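Local structure of fimbrium subunit Fim1C (Bacteroides vulgatus, 4QB7) at residues K205-F210 with T214-S219; I124-K129 with I138-D143; S101-G106 with I111-Q116. The protein is probably a tip component of fimbriae, the cell-surface filaments that mediate adhesion and biofilm formation. All coordinates share one frame; numbering follows the deposited sequence.

Contact 1 of 3, residues K205-F210 with T214-S219. With SO4 (sulfate ion), chain Q.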
ATOM      1  N   LYS A 205      -9.097   8.435   4.087  1.00 44.66           N
ATOM      2  CA  LYS A 205      -8.704   8.560   5.485  1.00 44.11           C
ATOM      3  C   LYS A 205      -9.452   7.486   6.273  1.00 47.63           C
ATOM      4  O   LYS A 205     -10.644   7.309   6.041  1.00 47.12           O
ATOM      5  CB  LYS A 205      -8.998   9.984   5.997  1.00 46.95           C
ATOM      6  CG  LYS A 205      -8.110  10.391   7.166  1.00 62.52           C
ATOM      7  CD  LYS A 205      -8.520  11.729   7.786  1.00 71.80           C
ATOM      8  CE  LYS A 205      -7.497  12.254   8.769  1.00 77.34           C
ATOM      9  NZ  LYS A 205      -7.848  13.619   9.233  1.00 85.71           N
ATOM     10  N   ALA A 206      -8.757   6.718   7.145  1.00 44.26           N
ATOM     11  CA  ALA A 206      -9.393   5.626   7.904  1.00 43.76           C
ATOM     12  C   ALA A 206      -8.603   5.241   9.179  1.00 48.11           C
ATOM     13  O   ALA A 206      -7.438   5.641   9.341  1.00 48.20           O
ATOM     14  CB  ALA A 206      -9.572   4.400   7.010  1.00 43.56           C
ATOM     15  N   VAL A 207      -9.242   4.453  10.084  1.00 43.72           N
ATOM     16  CA  VAL A 207      -8.621   4.041  11.344  1.00 42.99           C
ATOM     17  C   VAL A 207      -8.217   2.557  11.260  1.00 47.58           C
ATOM     18  O   VAL A 207      -9.026   1.724  10.873  1.00 50.20           O
ATOM     19  CB  VAL A 207      -9.545   4.351  12.566  1.00 46.36           C
ATOM     20  CG1 VAL A 207      -8.924   3.896  13.894  1.00 44.84           C
ATOM     21  CG2 VAL A 207      -9.890   5.838  12.627  1.00 46.67           C
ATOM     22  N   TYR A 208      -6.948   2.257  11.548  1.00 40.91           N
ATOM     23  CA  TYR A 208      -6.405   0.901  11.593  1.00 39.29           C
ATOM     24  C   TYR A 208      -6.321   0.504  13.058  1.00 46.70           C
ATOM     25  O   TYR A 208      -5.724   1.226  13.864  1.00 46.42           O
ATOM     26  CB  TYR A 208      -5.024   0.791  10.896  1.00 37.50           C
ATOM     27  CG  TYR A 208      -4.359  -0.554  11.110  1.00 37.27           C
ATOM     28  CD1 TYR A 208      -4.678  -1.654  10.310  1.00 37.86           C
ATOM     29  CD2 TYR A 208      -3.423  -0.739  12.126  1.00 38.35           C
ATOM     30  CE1 TYR A 208      -4.105  -2.908  10.542  1.00 36.56           C
ATOM     31  CE2 TYR A 208      -2.867  -1.993  12.382  1.00 37.89           C
ATOM     32  CZ  TYR A 208      -3.210  -3.072  11.593  1.00 40.28           C
ATOM     33  OH  TYR A 208      -2.645  -4.287  11.879  1.00 41.72           O
ATOM     34  N   LYS A 209      -6.909  -0.647  13.397  1.00 43.56           N
ATOM     35  CA  LYS A 209      -6.967  -1.160  14.753  1.00 42.31           C
ATOM     36  C   LYS A 209      -5.983  -2.295  14.938  1.00 45.81           C
ATOM     37  O   LYS A 209      -6.057  -3.308  14.234  1.00 44.86           O
ATOM     38  CB  LYS A 209      -8.393  -1.647  15.070  1.00 45.92           C
ATOM     39  CG  LYS A 209      -9.488  -0.592  15.078  1.00 53.17           C
ATOM     40  CD  LYS A 209     -10.687  -1.185  15.798  1.00 72.20           C
ATOM     41  CE  LYS A 209     -11.865  -1.657  14.957  1.00 92.42           C
ATOM     42  NZ  LYS A 209     -11.504  -2.450  13.753  1.00104.70           N
ATOM     43  N   PHE A 210      -5.068  -2.144  15.913  1.00 42.94           N
ATOM     44  CA  PHE A 210      -4.080  -3.163  16.233  1.00 41.68           C
ATOM     45  C   PHE A 210      -4.714  -4.337  16.988  1.00 48.15           C
ATOM     46  O   PHE A 210      -4.114  -5.410  17.040  1.00 49.08           O
ATOM     47  CB  PHE A 210      -2.952  -2.556  17.063  1.00 42.87           C
ATOM     48  CG  PHE A 210      -1.911  -1.822  16.263  1.00 43.50           C
ATOM     49  CD1 PHE A 210      -2.110  -0.512  15.871  1.00 45.71           C
ATOM     50  CD2 PHE A 210      -0.709  -2.432  15.933  1.00 44.53           C
ATOM     51  CE1 PHE A 210      -1.118   0.180  15.178  1.00 45.84           C
ATOM     52  CE2 PHE A 210       0.271  -1.742  15.225  1.00 46.38           C
ATOM     53  CZ  PHE A 210       0.062  -0.439  14.860  1.00 44.17           C
ATOM     54  N   THR A 214      -7.531  -4.758  11.502  1.00 44.37           N
ATOM     55  CA  THR A 214      -8.549  -4.342  10.549  1.00 43.93           C
ATOM     56  C   THR A 214      -8.654  -2.835  10.515  1.00 49.04           C
ATOM     57  O   THR A 214      -8.315  -2.146  11.485  1.00 48.74           O
ATOM     58  CB  THR A 214      -9.964  -4.937  10.848  1.00 51.29           C
ATOM     59  OG1 THR A 214     -10.482  -4.397  12.047  1.00 55.13           O
ATOM     60  CG2 THR A 214     -10.019  -6.446  10.871  1.00 46.26           C
ATOM     61  N   TRP A 215      -9.163  -2.339   9.377  1.00 46.07           N
ATOM     62  CA  TRP A 215      -9.489  -0.956   9.072  1.00 45.27           C
ATOM     63  C   TRP A 215     -10.973  -0.697   9.284  1.00 53.04           C
ATOM     64  O   TRP A 215     -11.826  -1.539   8.963  1.00 53.93           O
ATOM     65  CB  TRP A 215      -9.158  -0.652   7.604  1.00 42.24           C
ATOM     66  CG  TRP A 215      -7.703  -0.566   7.295  1.00 41.22           C
ATOM     67  CD1 TRP A 215      -6.919  -1.546   6.770  1.00 43.42           C
ATOM     68  CD2 TRP A 215      -6.855   0.582   7.469  1.00 39.90           C
ATOM     69  NE1 TRP A 215      -5.641  -1.072   6.573  1.00 41.89           N
ATOM     70  CE2 TRP A 215      -5.572   0.227   7.006  1.00 42.60           C
ATOM     71  CE3 TRP A 215      -7.062   1.884   7.950  1.00 40.92           C
ATOM     72  CZ2 TRP A 215      -4.509   1.130   6.991  1.00 41.25           C
ATOM     73  CZ3 TRP A 215      -6.003   2.777   7.944  1.00 41.36           C
ATOM     74  CH2 TRP A 215      -4.744   2.396   7.479  1.00 41.19           C
ATOM     75  N   GLU A 216     -11.282   0.494   9.770  1.00 50.16           N
ATOM     76  CA  GLU A 216     -12.649   0.967   9.915  1.00 50.01           C
ATOM     77  C   GLU A 216     -12.697   2.453   9.477  1.00 55.26           C
ATOM     78  O   GLU A 216     -11.648   3.070   9.309  1.00 54.39           O
ATOM     79  CB  GLU A 216     -13.184   0.723  11.325  1.00 51.53           C
ATOM     80  CG  GLU A 216     -12.385   1.385  12.425  1.00 62.27           C
ATOM     81  CD  GLU A 216     -13.118   1.469  13.747  1.00 75.80           C
ATOM     82  OE1 GLU A 216     -13.752   0.462  14.132  1.00 64.56           O
ATOM     83  OE2 GLU A 216     -13.073   2.544  14.390  1.00 64.91           O
ATOM     84  N   ALA A 217     -13.896   3.005   9.244  1.00 54.69           N
ATOM     85  CA  ALA A 217     -14.056   4.399   8.818  1.00 55.11           C
ATOM     86  C   ALA A 217     -13.680   5.358   9.925  1.00 60.87           C
ATOM     87  O   ALA A 217     -13.734   4.984  11.103  1.00 59.49           O
ATOM     88  CB  ALA A 217     -15.492   4.655   8.404  1.00 56.30           C
ATOM     89  N   ILE A 218     -13.356   6.616   9.559  1.00 59.59           N
ATOM     90  CA  ILE A 218     -13.109   7.639  10.575  1.00 60.63           C
ATOM     91  C   ILE A 218     -14.493   8.048  11.163  1.00 69.00           C
ATOM     92  O   ILE A 218     -15.526   7.849  10.525  1.00 69.11           O
ATOM     93  CB  ILE A 218     -12.233   8.845  10.123  1.00 62.06           C
ATOM     94  CG1 ILE A 218     -12.781   9.573   8.915  1.00 62.80           C
ATOM     95  CG2 ILE A 218     -10.792   8.445   9.927  1.00 58.58           C
ATOM     96  CD1 ILE A 218     -12.536  11.059   8.970  1.00 73.86           C
ATOM     97  N   SER A 219     -14.504   8.502  12.412  1.00 69.79           N
ATOM     98  CA  SER A 219     -15.721   8.898  13.127  1.00 72.39           C
ATOM     99  C   SER A 219     -15.780  10.418  13.351  1.00 77.66           C
ATOM    100  O   SER A 219     -14.736  11.048  13.554  1.00 76.94           O
ATOM    101  CB  SER A 219     -15.811   8.174  14.465  1.00 77.86           C
ATOM    102  OG  SER A 219     -16.433   6.910  14.303  1.00 91.91           O
TER
HETATM  103  S   SO4 Q 416     -16.383   0.234   8.629  0.70 94.05           S
HETATM  104  O1  SO4 Q 416     -17.431  -0.361   7.783  0.70 95.15           O
HETATM  105  O2  SO4 Q 416     -16.908   1.390   9.373  0.70 91.65           O
HETATM  106  O3  SO4 Q 416     -15.901  -0.779   9.574  0.70 95.41           O
HETATM  107  O4  SO4 Q 416     -15.279   0.646   7.770  0.70 94.04           O
HETATM  108  O   HOH W   1     -13.224   6.871   6.470  1.00 55.70           O
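Y208 and W215 face each other across a short antiparallel beta hairpin, and their backbones form a non-hydrogen-bonded pair with CA atoms 4.4 Å apart. The backbone bonds lie to either side of them. V207 and E216 exchange two: V207 N gives to E216 O at 2.9 Å, and E216 N returns one to V207 O. Nearer the turn, K209 N donates to T214 O at 2.8 Å, while the reverse bond from T214 N to K209 O is weak.

Aromatic contacts fill the face that Y208 and W215 share. With CG swung anti to its carbonyl carbon (chi1 -72°), W215 lays its indole back across the hairpin, and Y208 CB sits over that plate, 3.6 Å from the centroid of its six-membered ring. The phenol ring then turns its edge to the face of the five-membered ring, a T-shaped pair with planes at 63°. A206 O lies at the indole's rim, 3.5 Å from W215 CZ3.

The other face carries V207, K209, T214 and E216, mixing apolar and charged groups. V207 CG2 packs on I218 CG2 at 3.9 Å. K209 bends at its third and fourth torsions, which brings NZ near T214 OG1; its salt bridge to E216 OE1 is long (3.7 Å). T214 OG1 is hydrogen-bonded to N212 in the turn. Where the strands part, a water links K205 O with I218 N, and a sulfate, probably from the crystallisation liquor, takes weak bonds from A217 N.

Strand 123-127 pairs with the other edge of strand 203-209, through F126 with A206 and I124 with Y208. The aromatic face looks inward onto strand 159-178: W215 NE1 donates to V167 O, and Y208 OH bonds T142 and D213.

Contact 2 of 3, residues I124-K129 with I138-D143; sequences ITFEVK and IDLVTD
F126 and L140 meet where a small antiparallel sheet packs against a larger mixed one, consistent with the beta-sandwich domains of the transthyretin clan to which this family belongs. Strand 123-127 comes from the small sheet; residues 138-140 are the approach to strand 141-143 of the other. No direct hydrogen bond joins the segments, and F126 CA and L140 CA stand 8.8 Å apart, so side chains bridge the gap.

The phenylalanine ring is at the centre. F126 carries CG anti to its backbone N (chi1 -180°), which stands the ring up from its own strand, a face to L140 and an edge to I138. L140 has the same first torsion, and the two side chains slide past each other in opposite directions. Its CD2 methyl lands over one face of the ring, 4.2 Å from the centroid and 18° off the normal, displaced toward the rim on the CG and CD1 side. The same methyl reaches I124 CG2 at 4.4 Å, touching both inward-facing residues of the strand.

I138 uses another part of the ring. Its CB lies in the ring plane beyond CE1 and CZ, and CG2 approaches CE1 to 3.9 Å. I111, from the neighbouring strand 111-113, packs against both F126 and L140.

Past the aromatic group the segments draw together. The aliphatic part of K129 runs by I138, with K129 CD 4.2 Å from I138 CG1. Nearby, one water accepts hydrogen bonds from both backbone nitrogens, K129 N and I138 N, each at 2.9 Å.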
ATOM      1  N   ILE A 124      -4.147   3.722  14.556  1.00 44.80           N
ATOM      2  CA  ILE A 124      -3.540   4.628  13.598  1.00 43.62           C
ATOM      3  C   ILE A 124      -4.636   5.205  12.727  1.00 50.54           C
ATOM      4  O   ILE A 124      -5.406   4.442  12.142  1.00 50.27           O
ATOM      5  CB  ILE A 124      -2.476   3.926  12.720  1.00 45.11           C
ATOM      6  CG1 ILE A 124      -1.157   3.689  13.475  1.00 44.21           C
ATOM      7  CG2 ILE A 124      -2.238   4.680  11.392  1.00 43.98           C
ATOM      8  CD1 ILE A 124      -0.215   2.790  12.727  1.00 42.37           C
ATOM      9  N   THR A 125      -4.713   6.546  12.647  1.00 48.17           N
ATOM     10  CA  THR A 125      -5.557   7.259  11.704  1.00 47.39           C
ATOM     11  C   THR A 125      -4.620   7.588  10.540  1.00 51.45           C
ATOM     12  O   THR A 125      -3.586   8.255  10.731  1.00 51.14           O
ATOM     13  CB  THR A 125      -6.239   8.461  12.329  1.00 50.83           C
ATOM     14  OG1 THR A 125      -7.074   7.990  13.376  1.00 51.80           O
ATOM     15  CG2 THR A 125      -7.074   9.252  11.304  1.00 46.34           C
ATOM     16  N   PHE A 126      -4.949   7.062   9.355  1.00 46.50           N
ATOM     17  CA  PHE A 126      -4.095   7.195   8.194  1.00 45.35           C
ATOM     18  C   PHE A 126      -4.814   7.843   6.999  1.00 50.43           C
ATOM     19  O   PHE A 126      -5.955   7.494   6.682  1.00 49.90           O
ATOM     20  CB  PHE A 126      -3.579   5.796   7.829  1.00 45.90           C
ATOM     21  CG  PHE A 126      -2.652   5.691   6.637  1.00 46.26           C
ATOM     22  CD1 PHE A 126      -1.319   6.075   6.735  1.00 47.38           C
ATOM     23  CD2 PHE A 126      -3.094   5.135   5.443  1.00 46.70           C
ATOM     24  CE1 PHE A 126      -0.467   5.971   5.639  1.00 47.66           C
ATOM     25  CE2 PHE A 126      -2.234   5.020   4.353  1.00 48.64           C
ATOM     26  CZ  PHE A 126      -0.927   5.439   4.457  1.00 46.67           C
ATOM     27  N   GLU A 127      -4.119   8.801   6.350  1.00 47.42           N
ATOM     28  CA  GLU A 127      -4.556   9.507   5.144  1.00 47.15           C
ATOM     29  C   GLU A 127      -3.627   9.152   3.995  1.00 50.85           C
ATOM     30  O   GLU A 127      -2.410   9.099   4.174  1.00 51.96           O
ATOM     31  CB  GLU A 127      -4.601  11.029   5.347  1.00 49.31           C
ATOM     32  CG  GLU A 127      -5.475  11.722   4.312  1.00 55.52           C
ATOM     33  CD  GLU A 127      -5.352  13.224   4.135  1.00 73.86           C
ATOM     34  OE1 GLU A 127      -4.860  13.915   5.056  1.00 62.82           O
ATOM     35  OE2 GLU A 127      -5.770  13.714   3.062  1.00 77.79           O
ATOM     36  N   VAL A 128      -4.198   8.869   2.833  1.00 46.24           N
ATOM     37  CA  VAL A 128      -3.459   8.525   1.619  1.00 44.94           C
ATOM     38  C   VAL A 128      -2.848   9.805   1.033  1.00 51.54           C
ATOM     39  O   VAL A 128      -3.559  10.787   0.823  1.00 51.62           O
ATOM     40  CB  VAL A 128      -4.355   7.778   0.597  1.00 46.61           C
ATOM     41  CG1 VAL A 128      -3.595   7.473  -0.680  1.00 45.06           C
ATOM     42  CG2 VAL A 128      -4.904   6.492   1.197  1.00 46.12           C
ATOM     43  N   LYS A 129      -1.519   9.779   0.800  1.00 49.60           N
ATOM     44  CA  LYS A 129      -0.717  10.862   0.223  1.00 49.17           C
ATOM     45  C   LYS A 129      -0.877  10.812  -1.308  1.00 52.49           C
ATOM     46  O   LYS A 129      -0.449   9.849  -1.934  1.00 50.46           O
ATOM     47  CB  LYS A 129       0.750  10.670   0.653  1.00 50.91           C
ATOM     48  CG  LYS A 129       1.499  11.914   1.092  1.00 58.92           C
ATOM     49  CD  LYS A 129       2.691  11.509   1.967  1.00 68.97           C
ATOM     50  CE  LYS A 129       3.639  12.653   2.241  1.00 79.76           C
ATOM     51  NZ  LYS A 129       4.428  12.473   3.497  1.00 66.87           N
ATOM     52  N   ILE A 138       2.635   6.175   1.029  1.00 41.85           N
ATOM     53  CA  ILE A 138       3.272   5.443   2.104  1.00 40.95           C
ATOM     54  C   ILE A 138       2.864   3.969   2.066  1.00 46.23           C
ATOM     55  O   ILE A 138       1.682   3.652   1.932  1.00 45.32           O
ATOM     56  CB  ILE A 138       2.869   6.126   3.441  1.00 44.02           C
ATOM     57  CG1 ILE A 138       3.305   7.623   3.521  1.00 44.27           C
ATOM     58  CG2 ILE A 138       3.269   5.311   4.668  1.00 44.29           C
ATOM     59  CD1 ILE A 138       4.756   7.949   3.246  1.00 50.55           C
ATOM     60  N   ASP A 139       3.850   3.067   2.182  1.00 44.39           N
ATOM     61  CA  ASP A 139       3.604   1.625   2.296  1.00 42.61           C
ATOM     62  C   ASP A 139       3.572   1.345   3.806  1.00 46.87           C
ATOM     63  O   ASP A 139       4.608   1.048   4.411  1.00 47.61           O
ATOM     64  CB  ASP A 139       4.675   0.820   1.535  1.00 43.28           C
ATOM     65  CG  ASP A 139       4.604  -0.691   1.677  1.00 49.35           C
ATOM     66  OD1 ASP A 139       3.543  -1.200   2.120  1.00 47.34           O
ATOM     67  OD2 ASP A 139       5.620  -1.374   1.343  1.00 56.32           O
ATOM     68  N   LEU A 140       2.381   1.554   4.426  1.00 41.04           N
ATOM     69  CA  LEU A 140       2.159   1.398   5.856  1.00 38.65           C
ATOM     70  C   LEU A 140       2.233  -0.060   6.248  1.00 44.27           C
ATOM     71  O   LEU A 140       1.451  -0.879   5.759  1.00 43.68           O
ATOM     72  CB  LEU A 140       0.806   2.007   6.287  1.00 37.33           C
ATOM     73  CG  LEU A 140       0.453   1.912   7.789  1.00 39.45           C
ATOM     74  CD1 LEU A 140       1.347   2.804   8.635  1.00 37.89           C
ATOM     75  CD2 LEU A 140      -1.017   2.190   8.028  1.00 39.27           C
ATOM     76  N   VAL A 141       3.178  -0.378   7.145  1.00 41.66           N
ATOM     77  CA  VAL A 141       3.367  -1.732   7.650  1.00 40.16           C
ATOM     78  C   VAL A 141       3.120  -1.725   9.146  1.00 44.92           C
ATOM     79  O   VAL A 141       3.374  -0.725   9.822  1.00 46.57           O
ATOM     80  CB  VAL A 141       4.738  -2.381   7.279  1.00 43.27           C
ATOM     81  CG1 VAL A 141       4.908  -2.527   5.783  1.00 42.07           C
ATOM     82  CG2 VAL A 141       5.915  -1.645   7.887  1.00 43.60           C
ATOM     83  N   THR A 142       2.573  -2.811   9.670  1.00 40.88           N
ATOM     84  CA  THR A 142       2.343  -2.892  11.113  1.00 40.55           C
ATOM     85  C   THR A 142       2.723  -4.251  11.619  1.00 44.59           C
ATOM     86  O   THR A 142       2.860  -5.203  10.852  1.00 45.45           O
ATOM     87  CB  THR A 142       0.897  -2.585  11.537  1.00 40.34           C
ATOM     88  OG1 THR A 142       0.084  -3.733  11.247  1.00 41.79           O
ATOM     89  CG2 THR A 142       0.349  -1.314  10.923  1.00 37.04           C
ATOM     90  N   ASP A 143       2.848  -4.333  12.926  1.00 40.87           N
ATOM     91  CA  ASP A 143       3.138  -5.551  13.624  1.00 40.72           C
ATOM     92  C   ASP A 143       2.267  -5.635  14.871  1.00 45.47           C
ATOM     93  O   ASP A 143       2.424  -4.836  15.788  1.00 45.68           O
ATOM     94  CB  ASP A 143       4.626  -5.633  13.976  1.00 41.79           C
ATOM     95  CG  ASP A 143       5.013  -6.954  14.594  1.00 45.95           C
ATOM     96  OD1 ASP A 143       4.106  -7.779  14.848  1.00 45.28           O
ATOM     97  OD2 ASP A 143       6.208  -7.152  14.856  1.00 52.11           O
TER
HETATM   98  O   HOH W   2      -0.010   7.372   1.436  1.00 40.92           O

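Contact 3 of 3, residues S101-G106 with I111-Q116; sequences SKPEVG and ITLSGQ
P103 O accepts a hydrogen bond from L113 N at 3.0 Å, with the donor lying in the carbonyl plane. The same oxygen also takes a CA-H...O contact from T112 CA at 3.4 Å, so it draws on two successive residues of the strand. Beside this polar link the P103 ring leans on leucine: P103 CB touches L113 CD1, the methyl branch turned toward it, and also lies near CG.

T112 rides along the outside of the turn. Its first torsion (chi1 -60°) sets CG2 anti to the backbone N and beside two turn carbonyls, 3.7 Å from P103 O and 4.0 Å from E104 O, while OG1 faces the V105 carbonyl group. G106 follows, its backbone passing close to I111 O.

The K102 carbonyl helps to close the turn. G106 N donates to K102 O at 2.8 Å, forming an alpha-turn, and V105 N adds a weak bond to the same oxygen. P103 and E104 keep negative phi and small negative psi, V105 is more extended in phi (-129°), and G106 switches to positive phi (76°) and steers the chain out.

In the fold, strand 111-113 pairs with strand 123-127 through T112 with T125. L113 N points to the strand's other edge, and there the loop from strand 90-97 attaches itself without forming a regular strand.

Farther out, the start of the loop has polar ties of its own. K102 NZ donates to S101 OG at 3.2 Å, S101 OG is also bonded to D108, and K102 N to E100. P103 and L113 both rest on N66 of strand 64-72, and L113 reaches Y65 there and Y96 of strand 90-97 as well. S114 continues the pairing with T123, its backbone O bonded to Y65 OH.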
ATOM      1  N   SER A 101       7.387  11.194  13.346  1.00 50.78           N
ATOM      2  CA  SER A 101       7.991  11.970  14.454  1.00 51.55           C
ATOM      3  C   SER A 101       7.003  12.963  15.088  1.00 58.72           C
ATOM      4  O   SER A 101       7.242  13.411  16.209  1.00 61.09           O
ATOM      5  CB  SER A 101       9.256  12.699  14.009  1.00 52.76           C
ATOM      6  OG  SER A 101       8.979  13.651  12.998  1.00 61.85           O
ATOM      7  N   LYS A 102       5.895  13.279  14.392  1.00 55.59           N
ATOM      8  CA  LYS A 102       4.835  14.195  14.852  1.00 56.60           C
ATOM      9  C   LYS A 102       3.505  13.397  14.904  1.00 59.68           C
ATOM     10  O   LYS A 102       2.634  13.582  14.041  1.00 59.79           O
ATOM     11  CB  LYS A 102       4.751  15.417  13.900  1.00 59.43           C
ATOM     12  CG  LYS A 102       6.089  16.119  13.618  1.00 63.44           C
ATOM     13  CD  LYS A 102       6.699  16.802  14.859  1.00 65.13           C
ATOM     14  CE  LYS A 102       8.036  17.457  14.577  1.00 71.20           C
ATOM     15  NZ  LYS A 102       9.156  16.473  14.536  1.00 80.19           N
ATOM     16  N   PRO A 103       3.357  12.448  15.863  1.00 54.24           N
ATOM     17  CA  PRO A 103       2.195  11.543  15.837  1.00 53.17           C
ATOM     18  C   PRO A 103       0.843  12.170  16.194  1.00 59.04           C
ATOM     19  O   PRO A 103      -0.184  11.488  16.121  1.00 57.23           O
ATOM     20  CB  PRO A 103       2.578  10.496  16.883  1.00 53.98           C
ATOM     21  CG  PRO A 103       3.433  11.212  17.833  1.00 58.07           C
ATOM     22  CD  PRO A 103       4.278  12.067  16.955  1.00 54.43           C
ATOM     23  N   GLU A 104       0.850  13.433  16.635  1.00 58.28           N
ATOM     24  CA  GLU A 104      -0.365  14.127  17.013  1.00 58.98           C
ATOM     25  C   GLU A 104      -1.044  14.732  15.803  1.00 63.98           C
ATOM     26  O   GLU A 104      -2.250  14.955  15.851  1.00 64.77           O
ATOM     27  CB  GLU A 104      -0.061  15.208  18.043  1.00 61.40           C
ATOM     28  CG  GLU A 104      -0.113  14.698  19.461  1.00 71.13           C
ATOM     29  CD  GLU A 104      -0.075  15.790  20.511  1.00 97.94           C
ATOM     30  OE1 GLU A 104      -0.999  16.636  20.531  1.00 94.75           O
ATOM     31  OE2 GLU A 104       0.864  15.780  21.339  1.00 99.13           O
ATOM     32  N   VAL A 105      -0.286  14.988  14.720  1.00 60.72           N
ATOM     33  CA  VAL A 105      -0.806  15.626  13.509  1.00 60.79           C
ATOM     34  C   VAL A 105      -0.473  14.866  12.207  1.00 63.58           C
ATOM     35  O   VAL A 105      -1.141  15.096  11.194  1.00 63.32           O
ATOM     36  CB  VAL A 105      -0.329  17.095  13.404  1.00 66.26           C
ATOM     37  CG1 VAL A 105      -0.970  17.953  14.486  1.00 67.52           C
ATOM     38  CG2 VAL A 105       1.191  17.204  13.454  1.00 66.15           C
ATOM     39  N   GLY A 106       0.566  14.029  12.225  1.00 58.60           N
ATOM     40  CA  GLY A 106       0.972  13.252  11.053  1.00 56.74           C
ATOM     41  C   GLY A 106       1.703  14.027   9.977  1.00 59.81           C
ATOM     42  O   GLY A 106       1.434  13.843   8.795  1.00 59.14           O
ATOM     43  N   ILE A 111       0.243   9.907   9.420  1.00 46.22           N
ATOM     44  CA  ILE A 111      -0.044   8.911  10.451  1.00 44.95           C
ATOM     45  C   ILE A 111      -0.330   9.665  11.763  1.00 52.01           C
ATOM     46  O   ILE A 111       0.503  10.427  12.226  1.00 51.35           O
ATOM     47  CB  ILE A 111       1.142   7.878  10.620  1.00 46.27           C
ATOM     48  CG1 ILE A 111       1.284   6.922   9.429  1.00 44.97           C
ATOM     49  CG2 ILE A 111       1.036   7.080  11.922  1.00 46.06           C
ATOM     50  CD1 ILE A 111       2.635   6.075   9.434  1.00 46.11           C
ATOM     51  N   THR A 112      -1.501   9.439  12.355  1.00 52.14           N
ATOM     52  CA  THR A 112      -1.919   9.989  13.657  1.00 52.36           C
ATOM     53  C   THR A 112      -2.072   8.775  14.570  1.00 54.11           C
ATOM     54  O   THR A 112      -2.732   7.796  14.196  1.00 53.42           O
ATOM     55  CB  THR A 112      -3.203  10.837  13.515  1.00 63.17           C
ATOM     56  OG1 THR A 112      -2.959  11.912  12.617  1.00 66.44           O
ATOM     57  CG2 THR A 112      -3.683  11.401  14.838  1.00 63.48           C
ATOM     58  N   LEU A 113      -1.426   8.803  15.734  1.00 48.92           N
ATOM     59  CA  LEU A 113      -1.472   7.667  16.652  1.00 46.53           C
ATOM     60  C   LEU A 113      -2.460   7.900  17.779  1.00 54.33           C
ATOM     61  O   LEU A 113      -2.764   9.053  18.146  1.00 55.67           O
ATOM     62  CB  LEU A 113      -0.082   7.390  17.253  1.00 45.12           C
ATOM     63  CG  LEU A 113       1.097   7.185  16.318  1.00 46.79           C
ATOM     64  CD1 LEU A 113       2.339   7.116  17.109  1.00 46.84           C
ATOM     65  CD2 LEU A 113       0.966   5.914  15.520  1.00 44.35           C
ATOM     66  N   SER A 114      -2.929   6.788  18.365  1.00 50.60           N
ATOM     67  CA  SER A 114      -3.779   6.803  19.547  1.00 50.37           C
ATOM     68  C   SER A 114      -2.951   7.396  20.693  1.00 56.05           C
ATOM     69  O   SER A 114      -1.733   7.202  20.727  1.00 55.51           O
ATOM     70  CB  SER A 114      -4.261   5.393  19.864  1.00 51.27           C
ATOM     71  OG  SER A 114      -3.170   4.487  19.878  1.00 53.47           O
ATOM     72  N   GLY A 115      -3.602   8.158  21.569  1.00 53.83           N
ATOM     73  CA  GLY A 115      -2.956   8.863  22.673  1.00 54.16           C
ATOM     74  C   GLY A 115      -2.136   8.030  23.629  1.00 57.29           C
ATOM     75  O   GLY A 115      -2.340   6.817  23.742  1.00 56.18           O
ATOM     76  N   GLN A 116      -1.215   8.703  24.346  1.00 54.34           N
ATOM     77  CA  GLN A 116      -0.311   8.115  25.341  1.00 53.82           C
ATOM     78  C   GLN A 116      -1.080   7.556  26.553  1.00 58.99           C
ATOM     79  O   GLN A 116      -0.560   6.697  27.267  1.00 58.97           O
ATOM     80  CB  GLN A 116       0.700   9.177  25.791  1.00 56.09           C
ATOM     81  CG  GLN A 116       1.884   8.642  26.604  1.00 77.62           C
ATOM     82  CD  GLN A 116       3.045   9.606  26.644  1.00 97.80           C
ATOM     83  OE1 GLN A 116       2.929  10.796  26.273  1.00 93.68           O
ATOM     84  NE2 GLN A 116       4.204   9.093  27.078  1.00 82.91           N
TER

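In the fold
Along the chain the order is contact 3, contact 2, contact 1, each closing before the next opens. All three reach one antiparallel sheet, in which strand 111-113 pairs with 123-127, 123-127 with 203-209, and 203-209 with 214-217. The centres of contacts 2 and 3 are about 12 Å apart, those of contacts 1 and 2 about 10 Å; contacts 1 and 3, about 14 Å apart, do not touch. Contact 2 is the middle one: its strand 123-127 bonds both neighbours, and its second segment leads into strand 141-143 of the larger mixed sheet. Contacts 1 and 3 thus lie toward the two sides of a small sheet packed on the large one, within the fimbrillin-like region.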